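Local coordinates for 11S globulin subunit beta (Cucurbita maxima, PDB 2E9Q), which serves as a seed storage protein, a nutrient reservoir built up as hexamers of subunits with two cupin domains, at residues E133-V138 against K287-R292. Sequence-based numbering, arbitrary orientation.
Sequences EGDLLV and KQNIGR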
loop_
_atom_site.group_PDB
_atom_site.type_symbol
_atom_site.label_atom_id
_atom_site.label_comp_id
_atom_site.label_asym_id
_atom_site.label_seq_id
_atom_site.Cartn_x
_atom_site.Cartn_y
_atom_site.Cartn_z
ATOM N N GLU A 133 8.580 33.086 5.686
ATOM C CA GLU A 133 7.222 32.884 6.167
ATOM C C GLU A 133 6.214 32.598 5.063
ATOM O O GLU A 133 6.106 33.343 4.092
ATOM C CB GLU A 133 6.771 34.109 6.962
ATOM C CG GLU A 133 5.598 33.848 7.894
ATOM C CD GLU A 133 5.224 35.068 8.724
ATOM O OE1 GLU A 133 6.131 35.692 9.325
ATOM O OE2 GLU A 133 4.018 35.399 8.779
ATOM N N GLY A 134 5.466 31.511 5.222
ATOM C CA GLY A 134 4.474 31.164 4.229
ATOM C C GLY A 134 4.960 30.034 3.350
ATOM O O GLY A 134 4.200 29.468 2.560
ATOM N N ASP A 135 6.238 29.711 3.469
ATOM C CA ASP A 135 6.782 28.614 2.691
ATOM C C ASP A 135 6.370 27.275 3.284
ATOM O O ASP A 135 6.323 27.095 4.509
ATOM C CB ASP A 135 8.317 28.670 2.632
ATOM C CG ASP A 135 8.834 29.734 1.663
ATOM O OD1 ASP A 135 8.066 30.159 0.775
ATOM O OD2 ASP A 135 10.010 30.133 1.794
ATOM N N LEU A 136 6.067 26.346 2.390
ATOM C CA LEU A 136 5.701 24.990 2.737
ATOM C C LEU A 136 6.895 24.226 2.181
ATOM O O LEU A 136 7.030 24.075 0.958
ATOM C CB LEU A 136 4.415 24.591 2.005
ATOM C CG LEU A 136 3.781 23.218 2.264
ATOM C CD1 LEU A 136 4.742 22.117 1.851
ATOM C CD2 LEU A 136 3.418 23.088 3.752
ATOM N N LEU A 137 7.773 23.775 3.071
ATOM C CA LEU A 137 8.961 23.042 2.671
ATOM C C LEU A 137 8.675 21.549 2.665
ATOM O O LEU A 137 7.849 21.060 3.436
ATOM C CB LEU A 137 10.114 23.337 3.640
ATOM C CG LEU A 137 10.302 24.830 3.945
ATOM C CD1 LEU A 137 11.457 25.053 4.928
ATOM C CD2 LEU A 137 10.573 25.564 2.639
ATOM N N VAL A 138 9.375 20.825 1.804
ATOM C CA VAL A 138 9.203 19.389 1.710
ATOM C C VAL A 138 10.490 18.686 2.128
ATOM O O VAL A 138 11.588 19.160 1.841
ATOM C CB VAL A 138 8.847 18.974 0.256
ATOM C CG1 VAL A 138 8.813 17.442 0.121
ATOM C CG2 VAL A 138 7.508 19.581 -0.133
ATOM N N LYS A 287 9.807 23.312 -2.372
ATOM C CA LYS A 287 9.012 24.226 -1.592
ATOM C C LYS A 287 8.073 25.000 -2.479
ATOM O O LYS A 287 8.243 25.038 -3.701
ATOM C CB LYS A 287 9.892 25.205 -0.809
ATOM C CG LYS A 287 10.574 26.305 -1.614
ATOM C CD LYS A 287 11.135 27.364 -0.654
ATOM C CE LYS A 287 11.923 28.457 -1.364
ATOM N NZ LYS A 287 13.338 28.042 -1.649
ATOM N N GLN A 288 7.075 25.603 -1.836
ATOM C CA GLN A 288 6.062 26.426 -2.479
ATOM C C GLN A 288 5.511 27.348 -1.397
ATOM O O GLN A 288 5.164 26.895 -0.302
ATOM C CB GLN A 288 4.925 25.568 -3.039
ATOM C CG GLN A 288 3.797 26.387 -3.687
ATOM C CD GLN A 288 2.597 25.544 -4.101
ATOM O OE1 GLN A 288 2.731 24.365 -4.418
ATOM N NE2 GLN A 288 1.417 26.157 -4.116
ATOM N N ASN A 289 5.439 28.640 -1.684
ATOM C CA ASN A 289 4.910 29.568 -0.698
ATOM C C ASN A 289 3.411 29.644 -0.890
ATOM O O ASN A 289 2.932 29.944 -1.987
ATOM C CB ASN A 289 5.517 30.958 -0.870
ATOM C CG ASN A 289 5.244 31.854 0.319
ATOM O OD1 ASN A 289 6.078 31.995 1.212
ATOM N ND2 ASN A 289 4.066 32.445 0.345
ATOM N N ILE A 290 2.666 29.357 0.172
ATOM C CA ILE A 290 1.213 29.396 0.103
ATOM C C ILE A 290 0.699 30.467 1.047
ATOM O O ILE A 290 -0.456 30.449 1.472
ATOM C CB ILE A 290 0.599 28.020 0.449
ATOM C CG1 ILE A 290 1.205 27.463 1.740
ATOM C CG2 ILE A 290 0.845 27.051 -0.693
ATOM C CD1 ILE A 290 0.706 26.076 2.076
ATOM N N GLY A 291 1.587 31.409 1.351
ATOM C CA GLY A 291 1.263 32.520 2.223
ATOM C C GLY A 291 0.539 33.648 1.507
ATOM O O GLY A 291 0.021 33.481 0.405
ATOM N N ARG A 292 0.521 34.817 2.135
ATOM C CA ARG A 292 -0.169 35.965 1.575
ATOM C C ARG A 292 0.463 36.585 0.332
ATOM O O ARG A 292 -0.196 37.327 -0.395
ATOM C CB ARG A 292 -0.356 37.023 2.668
ATOM C CG ARG A 292 0.896 37.338 3.476
ATOM C CD ARG A 292 0.516 37.985 4.812
ATOM N NE ARG A 292 -0.254 37.057 5.644
ATOM C CZ ARG A 292 -0.998 37.411 6.689
ATOM N NH1 ARG A 292 -1.082 38.685 7.048
ATOM N NH2 ARG A 292 -1.666 36.486 7.374
HETATM O O HOH W 1 3.077 34.877 4.216
#
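Lys287 holds CG between its backbone N and carbonyl carbon (chi1 73°), and Leu137 has CG anti to its own carbonyl carbon; these torsions lay the two side chains side by side, pointing the same way. Leu137 CD2 rests 3.5 Å from Lys287 CB, and the aliphatic run continues past the Asp135 carboxylate to a bend at chi4, where the ammonium bonds to the carbonyl of Pro130. A long lysine suits this partly exposed position, its methylenes apolar and its tip charged. Asp135 stands on the same face, short and acidic enough for OD2 to accept the backbone N-H of Arg132; OD2 lies 5.2 Å from Lys287 NZ, too far for a salt bridge, though the opposite charges probably attract. The side chains of Asp135 and Asn289 cross at about a right angle. An alanine at Asp135 would probably leave the Arg132 N-H without its acceptor and open a gap beside Lys287 CD.

Leu136, directed to the other face, sets CB 4.0 Å from Ile290 CD1, two buried apolar residues meeting beside Gln288, whose amide can both donate to Thr308 O and bond Thr313 OG1. Between the backbones, Leu136 N donates to Gln288 O (2.9 Å) and Gln288 N to Leu136 O (3.2 Å), while Ile290 N reaches Gly134 O (2.8 Å). Gly134, at positive phi (103°), suits its place because a CB would jam against the preceding carbonyl and press on Gly291 CA. Strand 287-289 thus lies outermost in the N-terminal cupin sheet, while Gln288 and Ile290 touch strand 304-309 of the other, joining the two beta-barrels of the bicupin seed globulins.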